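Local coordinates for Cro protein (Xylella fastidiosa, PDB 3BD1), which probably binds operator DNA through its helix-turn-helix and acts as a transcriptional regulator of the putative prophage that encodes it, at residues L11-V14 against S15-A18; I28-W31 against R32-R36; I43-E46 against R47-G51. All blocks are in the same frame, centred on the assembly; numbering follows the deposited sequence.

Contact 1: residues L11-V14 against S15-A18; sequences LGSV and SALA
Leu-11, the last residue of helix 3-11, packs its side chain against Leu-17, a residue of the helix that follows. Its CB rests beside the backbone, 3.9 Å from Leu-17 N. One bond farther out, CG lies 3.9 Å from Leu-17 CD1, and the two leucine side chains cross at about a right angle. At the fork the branches part: CD2 stays with Leu-17 CD1, whereas CD1 leans toward the peptide oxygen, 4.1 Å from Ala-16 O. CB also faces the methyl of Ala-16.

Gly-12, with positive phi, turns the chain out of the first helix and brings Ser-13 to the head of the second. The serine hydroxyl sits between backbone N and carbonyl carbon (chi1 68°), from where OG accepts the amide of Ala-16 at 3.0 Å, in a fairly straight bond of 160° at the hydrogen. Ser-13 O meanwhile receives Leu-17 N at 3.0 Å, and Val-14 O takes Ala-18 N. One side of the turn meets a second subunit, whose own Leu-11 packs against this Leu-11. A serine N-cap following a positive-phi glycine thus starts helix 14-21, probably the first helix of the helix-turn-helix.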
loop_
_atom_site.group_PDB
_atom_site.type_symbol
_atom_site.label_atom_id
_atom_site.label_comp_id
_atom_site.label_asym_id
_atom_site.label_seq_id
_atom_site.Cartn_x
_atom_site.Cartn_y
_atom_site.Cartn_z
ATOM N N LEU A 11 -1.137 -4.256 6.862
ATOM C CA LEU A 11 -0.251 -5.392 6.587
ATOM C C LEU A 11 1.111 -4.966 6.033
ATOM O O LEU A 11 2.119 -5.647 6.251
ATOM C CB LEU A 11 -0.938 -6.382 5.653
ATOM C CG LEU A 11 -1.897 -7.399 6.294
ATOM C CD1 LEU A 11 -1.097 -8.463 7.070
ATOM C CD2 LEU A 11 -2.950 -6.739 7.164
ATOM N N GLY A 12 1.114 -3.848 5.310
ATOM C CA GLY A 12 2.306 -3.224 4.825
ATOM C C GLY A 12 2.500 -3.207 3.333
ATOM O O GLY A 12 3.210 -2.365 2.781
ATOM N N SER A 13 1.856 -4.151 2.675
ATOM C CA SER A 13 1.911 -4.234 1.229
ATOM C C SER A 13 0.751 -5.057 0.700
ATOM O O SER A 13 0.124 -5.830 1.421
ATOM C CB SER A 13 3.211 -4.894 0.774
ATOM O OG SER A 13 3.257 -6.261 1.135
ATOM N N VAL A 14 0.479 -4.900 -0.591
ATOM C CA VAL A 14 -0.522 -5.730 -1.249
ATOM C C VAL A 14 -0.102 -7.199 -1.130
ATOM O O VAL A 14 -0.946 -8.056 -0.899
ATOM C CB VAL A 14 -0.735 -5.271 -2.715
ATOM C CG1 VAL A 14 -1.618 -6.285 -3.464
ATOM C CG2 VAL A 14 -1.298 -3.856 -2.750
ATOM N N SER A 15 1.182 -7.494 -1.303
ATOM C CA SER A 15 1.647 -8.873 -1.175
ATOM C C SER A 15 1.314 -9.487 0.187
ATOM O O SER A 15 0.855 -10.634 0.268
ATOM C CB SER A 15 3.158 -8.936 -1.333
ATOM O OG SER A 15 3.594 -10.284 -1.276
ATOM N N ALA A 16 1.587 -8.731 1.248
ATOM C CA ALA A 16 1.361 -9.217 2.605
ATOM C C ALA A 16 -0.133 -9.412 2.866
ATOM O O ALA A 16 -0.543 -10.403 3.469
ATOM C CB ALA A 16 2.012 -8.311 3.628
ATOM N N LEU A 17 -0.947 -8.463 2.395
ATOM C CA LEU A 17 -2.391 -8.617 2.592
ATOM C C LEU A 17 -2.907 -9.830 1.811
ATOM O O LEU A 17 -3.685 -10.630 2.327
ATOM C CB LEU A 17 -3.136 -7.345 2.193
ATOM C CG LEU A 17 -4.632 -7.388 2.467
ATOM C CD1 LEU A 17 -5.019 -7.624 3.936
ATOM C CD2 LEU A 17 -5.319 -6.139 1.913
ATOM N N ALA A 18 -2.461 -9.950 0.565
ATOM C CA ALA A 18 -2.860 -11.079 -0.273
ATOM C C ALA A 18 -2.496 -12.396 0.420
ATOM O O ALA A 18 -3.312 -13.317 0.480
ATOM C CB ALA A 18 -2.229 -10.945 -1.641
#

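Contact 2: residues I28-W31 against R32-R36; sequences ISNW and RARGR
Trp-31 and Arg-34 run side by side and point the same way, and the buried tryptophan makes this the compact part of the contact. Trp-31 CD1 lies over one face of the guanidinium, 3.6 Å from Arg-34 NH2, with the ring and guanidinium planes 41° apart. Across the opposite face comes NH2 of Arg-36. The group is also tied to the chain beyond the helix: Arg-34 NE donates to Arg-36 O at 2.9 Å, and Arg-34 NH2 adds a weak bond to the same oxygen. Asn-30 OD1 approaches Arg-34 NH1 to 3.1 Å, its amide turned almost perpendicular to the guanidinium.

After the last turn Gly-35, at positive phi, makes a Schellman motif, with Arg-36 N bonded to Trp-31 O at 2.9 Å and Gly-35 N to Arg-32 O.

Packing is looser on the solvent side, where Ser-29, Ala-33 and the outer parts of Asn-30 and Arg-36 lie. Ser-29 and Ala-33 meet mainly through the backbone bond from Ala-33 N to Ser-29 O. Ile-28 and Trp-31 both pack against Leu-21 of helix 14-21, and against Ile-8 and Ile-4, respectively, of helix 3-11, which the extended Arg-32 joins through a salt bridge with Asp-5.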
loop_
_atom_site.group_PDB
_atom_site.type_symbol
_atom_site.label_atom_id
_atom_site.label_comp_id
_atom_site.label_asym_id
_atom_site.label_seq_id
_atom_site.Cartn_x
_atom_site.Cartn_y
_atom_site.Cartn_z
ATOM N N ILE A 28 -6.629 -8.481 -4.858
ATOM C CA ILE A 28 -6.641 -7.248 -4.066
ATOM C C ILE A 28 -6.711 -6.015 -4.981
ATOM O O ILE A 28 -7.485 -5.096 -4.736
ATOM C CB ILE A 28 -5.380 -7.090 -3.152
ATOM C CG1 ILE A 28 -5.105 -8.300 -2.250
ATOM C CG2 ILE A 28 -5.429 -5.767 -2.379
ATOM C CD1 ILE A 28 -6.097 -8.603 -1.203
ATOM N N SER A 29 -5.908 -5.998 -6.045
ATOM C CA SER A 29 -5.880 -4.873 -6.973
ATOM C C SER A 29 -7.245 -4.669 -7.614
ATOM O O SER A 29 -7.699 -3.534 -7.760
ATOM C CB SER A 29 -4.821 -5.091 -8.047
ATOM O OG SER A 29 -3.563 -5.078 -7.401
ATOM N N ASN A 30 -7.890 -5.775 -7.985
ATOM C CA ASN A 30 -9.249 -5.715 -8.512
ATOM C C ASN A 30 -10.274 -5.156 -7.527
ATOM O O ASN A 30 -11.119 -4.351 -7.940
ATOM C CB ASN A 30 -9.737 -7.073 -9.012
ATOM C CG ASN A 30 -11.110 -6.994 -9.660
ATOM O OD1 ASN A 30 -11.961 -7.856 -9.432
ATOM N ND2 ASN A 30 -11.333 -5.962 -10.468
ATOM N N TRP A 31 -10.184 -5.597 -6.267
ATOM C CA TRP A 31 -11.126 -5.112 -5.254
ATOM C C TRP A 31 -10.959 -3.604 -5.119
ATOM O O TRP A 31 -11.917 -2.829 -5.024
ATOM C CB TRP A 31 -10.896 -5.771 -3.886
ATOM C CG TRP A 31 -10.993 -7.256 -3.886
ATOM C CD1 TRP A 31 -11.498 -8.070 -4.857
ATOM C CD2 TRP A 31 -10.520 -8.112 -2.849
ATOM N NE1 TRP A 31 -11.381 -9.384 -4.472
ATOM C CE2 TRP A 31 -10.782 -9.439 -3.237
ATOM C CE3 TRP A 31 -9.924 -7.873 -1.610
ATOM C CZ2 TRP A 31 -10.456 -10.527 -2.439
ATOM C CZ3 TRP A 31 -9.594 -8.959 -0.829
ATOM C CH2 TRP A 31 -9.864 -10.265 -1.235
ATOM N N ARG A 32 -9.698 -3.190 -5.116
ATOM C CA ARG A 32 -9.407 -1.775 -4.945
ATOM C C ARG A 32 -9.932 -0.984 -6.139
ATOM O O ARG A 32 -10.554 0.062 -5.936
ATOM C CB ARG A 32 -7.915 -1.527 -4.723
ATOM C CG ARG A 32 -7.682 -0.094 -4.259
ATOM C CD ARG A 32 -6.229 0.289 -4.283
ATOM N NE ARG A 32 -6.093 1.655 -3.783
ATOM C CZ ARG A 32 -6.367 2.790 -4.420
ATOM N NH1 ARG A 32 -6.829 2.834 -5.664
ATOM N NH2 ARG A 32 -6.160 3.920 -3.763
ATOM N N ALA A 33 -9.705 -1.491 -7.351
ATOM C CA ALA A 33 -10.129 -0.808 -8.572
ATOM C C ALA A 33 -11.635 -0.580 -8.589
ATOM O O ALA A 33 -12.114 0.494 -8.985
ATOM C CB ALA A 33 -9.718 -1.586 -9.820
ATOM N N ARG A 34 -12.370 -1.599 -8.153
ATOM C CA ARG A 34 -13.825 -1.542 -8.191
ATOM C C ARG A 34 -14.413 -0.991 -6.897
ATOM O O ARG A 34 -15.625 -0.786 -6.804
ATOM C CB ARG A 34 -14.402 -2.896 -8.591
ATOM C CG ARG A 34 -14.492 -3.863 -7.445
ATOM C CD ARG A 34 -14.548 -5.311 -7.892
ATOM N NE ARG A 34 -14.830 -6.112 -6.703
ATOM C CZ ARG A 34 -14.803 -7.433 -6.626
ATOM N NH1 ARG A 34 -14.485 -8.178 -7.679
ATOM N NH2 ARG A 34 -15.095 -7.985 -5.459
ATOM N N GLY A 35 -13.548 -0.737 -5.919
ATOM C CA GLY A 35 -13.949 -0.137 -4.645
ATOM C C GLY A 35 -14.787 -1.075 -3.798
ATOM O O GLY A 35 -15.646 -0.647 -3.033
ATOM N N ARG A 36 -14.561 -2.378 -3.921
ATOM C CA ARG A 36 -15.444 -3.314 -3.231
ATOM C C ARG A 36 -14.758 -4.653 -3.004
ATOM O O ARG A 36 -14.423 -5.353 -3.963
ATOM C CB ARG A 36 -16.688 -3.582 -4.087
ATOM C CG ARG A 36 -17.750 -4.481 -3.463
ATOM C CD ARG A 36 -18.916 -4.753 -4.402
ATOM N NE ARG A 36 -18.651 -5.794 -5.397
ATOM C CZ ARG A 36 -18.475 -5.598 -6.703
ATOM N NH1 ARG A 36 -18.531 -4.385 -7.239
ATOM N NH2 ARG A 36 -18.237 -6.635 -7.499
#

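Contact 3: residues I43-E46 against R47-G51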
loop_
_atom_site.group_PDB
_atom_site.type_symbol
_atom_site.label_atom_id
_atom_site.label_comp_id
_atom_site.label_asym_id
_atom_site.label_seq_id
_atom_site.Cartn_x
_atom_site.Cartn_y
_atom_site.Cartn_z
ATOM N N ILE A 43 -14.916 -10.366 7.068
ATOM C CA ILE A 43 -14.475 -10.819 8.396
ATOM C C ILE A 43 -12.993 -11.168 8.367
ATOM O O ILE A 43 -12.267 -10.851 9.303
ATOM C CB ILE A 43 -15.306 -11.981 8.962
ATOM C CG1 ILE A 43 -16.703 -11.512 9.359
ATOM C CG2 ILE A 43 -14.654 -12.597 10.210
ATOM C CD1 ILE A 43 -17.628 -12.608 9.880
ATOM N N ASP A 44 -12.554 -11.819 7.301
ATOM C CA ASP A 44 -11.146 -12.215 7.204
ATOM C C ASP A 44 -10.260 -10.974 7.236
ATOM O O ASP A 44 -9.230 -10.974 7.899
ATOM C CB ASP A 44 -10.910 -12.999 5.922
ATOM C CG ASP A 44 -11.629 -14.334 5.896
ATOM O OD1 ASP A 44 -11.812 -14.919 6.985
ATOM O OD2 ASP A 44 -11.991 -14.758 4.780
ATOM N N ILE A 45 -10.661 -9.935 6.509
ATOM C CA ILE A 45 -9.865 -8.709 6.482
ATOM C C ILE A 45 -9.848 -8.052 7.863
ATOM O O ILE A 45 -8.798 -7.577 8.336
ATOM C CB ILE A 45 -10.349 -7.723 5.378
ATOM C CG1 ILE A 45 -10.150 -8.330 3.978
ATOM C CG2 ILE A 45 -9.684 -6.357 5.571
ATOM C CD1 ILE A 45 -10.904 -7.605 2.854
ATOM N N GLU A 46 -11.023 -7.993 8.486
ATOM C CA GLU A 46 -11.099 -7.440 9.838
ATOM C C GLU A 46 -10.142 -8.206 10.780
ATOM O O GLU A 46 -9.454 -7.601 11.611
ATOM C CB GLU A 46 -12.517 -7.496 10.383
ATOM C CG GLU A 46 -12.655 -6.958 11.779
ATOM C CD GLU A 46 -14.073 -6.905 12.284
ATOM O OE1 GLU A 46 -15.000 -6.530 11.548
ATOM O OE2 GLU A 46 -14.260 -7.221 13.468
ATOM N N ARG A 47 -10.105 -9.530 10.633
ATOM C CA ARG A 47 -9.230 -10.325 11.491
ATOM C C ARG A 47 -7.737 -10.110 11.215
ATOM O O ARG A 47 -6.947 -9.917 12.148
ATOM C CB ARG A 47 -9.586 -11.801 11.347
ATOM C CG ARG A 47 -10.917 -12.168 11.974
ATOM C CD ARG A 47 -11.258 -13.634 11.766
ATOM N NE ARG A 47 -12.486 -13.979 12.480
ATOM C CZ ARG A 47 -13.173 -15.099 12.276
ATOM N NH1 ARG A 47 -12.774 -15.981 11.374
ATOM N NH2 ARG A 47 -14.279 -15.318 12.975
ATOM N N VAL A 48 -7.332 -10.194 9.950
ATOM C CA VAL A 48 -5.910 -10.085 9.638
ATOM C C VAL A 48 -5.345 -8.700 9.884
ATOM O O VAL A 48 -4.137 -8.556 10.100
ATOM C CB VAL A 48 -5.566 -10.569 8.223
ATOM C CG1 VAL A 48 -5.986 -12.039 8.031
ATOM C CG2 VAL A 48 -6.097 -9.671 7.088
ATOM N N THR A 49 -6.221 -7.693 9.796
ATOM C CA THR A 49 -5.802 -6.326 10.115
ATOM C C THR A 49 -5.899 -5.983 11.595
ATOM O O THR A 49 -5.696 -4.835 12.007
ATOM C CB THR A 49 -6.643 -5.301 9.323
ATOM O OG1 THR A 49 -7.994 -5.301 9.794
ATOM C CG2 THR A 49 -6.510 -5.435 7.794
ATOM N N ASN A 50 -6.225 -6.998 12.409
ATOM C CA ASN A 50 -6.383 -6.786 13.851
ATOM C C ASN A 50 -7.401 -5.697 14.177
ATOM O O ASN A 50 -7.259 -4.963 15.159
ATOM C CB ASN A 50 -5.075 -6.455 14.527
ATOM C CG ASN A 50 -5.068 -6.681 16.043
ATOM O OD1 ASN A 50 -4.429 -5.922 16.816
ATOM N ND2 ASN A 50 -5.768 -7.715 16.448
ATOM N N GLY A 51 -8.420 -5.611 13.326
ATOM C CA GLY A 51 -9.481 -4.642 13.535
ATOM C C GLY A 51 -9.164 -3.213 13.103
ATOM O O GLY A 51 -9.949 -2.283 13.406
HETATM O O HOH W 1 -10.395 -15.447 9.046
#
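Arg-47 lies alongside Ile-43, one helical turn earlier, with both side chains pointing the same way. The arginine leaves with CG anti to its carbonyl carbon (chi1 -71°) and then runs extended to NE, a course that brings one face of the guanidinium against the branch methyl of the isoleucine. Ile-43 CG2 sits over that face, toward its rim, 3.4 Å from Arg-47 NE. At the guanidinium edge, and in its plane, a water accepts a weak bond from Arg-47 NH1 and donates to Asp-44 OD1 at 2.6 Å. The carboxylate's direct partner is Arg-41, which forms a salt bridge with OD2.

On the inward side, Thr-49 turns back on Ile-45. With its hydroxyl lodged between backbone N and carbonyl carbon, at chi1 69°, OG1 donates to Ile-45 O at 2.8 Å. Thr-49 N bonds to the same oxygen at 3.0 Å, and the two donors arrive from opposite faces of the carbonyl plane. The methyl lies anti to the carbonyl carbon, beside the backbone N, which places CG2 4.0 Å from Ile-45 CG2.

Asn-50, at positive phi, is the C-prime residue of a Schellman motif. Gly-51 N reaches back to Glu-46 O at 2.8 Å, nearly in line with that carbonyl, while Asn-50 N bonds to Arg-47 O. Glu-46 OE1, from an extended chain, accepts from Cys-55 N.

The chemistry implies a division of labour: peptide and hydroxyl donors satisfy the carbonyls of Ile-43 to Arg-47, and the opposite charges of Asp-44 and Arg-47, bridged by water, probably still attract each other.

Three local turns, each at a helix boundary, meet through their apolar side chains in one small helical core. Contact 1 and contact 2, centres about 14 Å apart, lie at the start of helix 14-21 and the end of helix 25-34, joined where Val-14 CG1 lies 3.9 Å from Ile-28 CB; these successive helices probably form the DNA-binding helix-turn-helix. Contact 3, its centre about 13 Å from that of contact 1, closes against it through Leu-11 CD2 and Thr-49 CG2, 3.8 Å apart. Contacts 2 and 3, about 17 Å apart between centres, occupy opposite sides of the chain's centre, yet Trp-31 CZ3 reaches Ile-45 CD1. Contacts 1 and 3 also share the second subunit, where Ala-16 packs on its Arg-47.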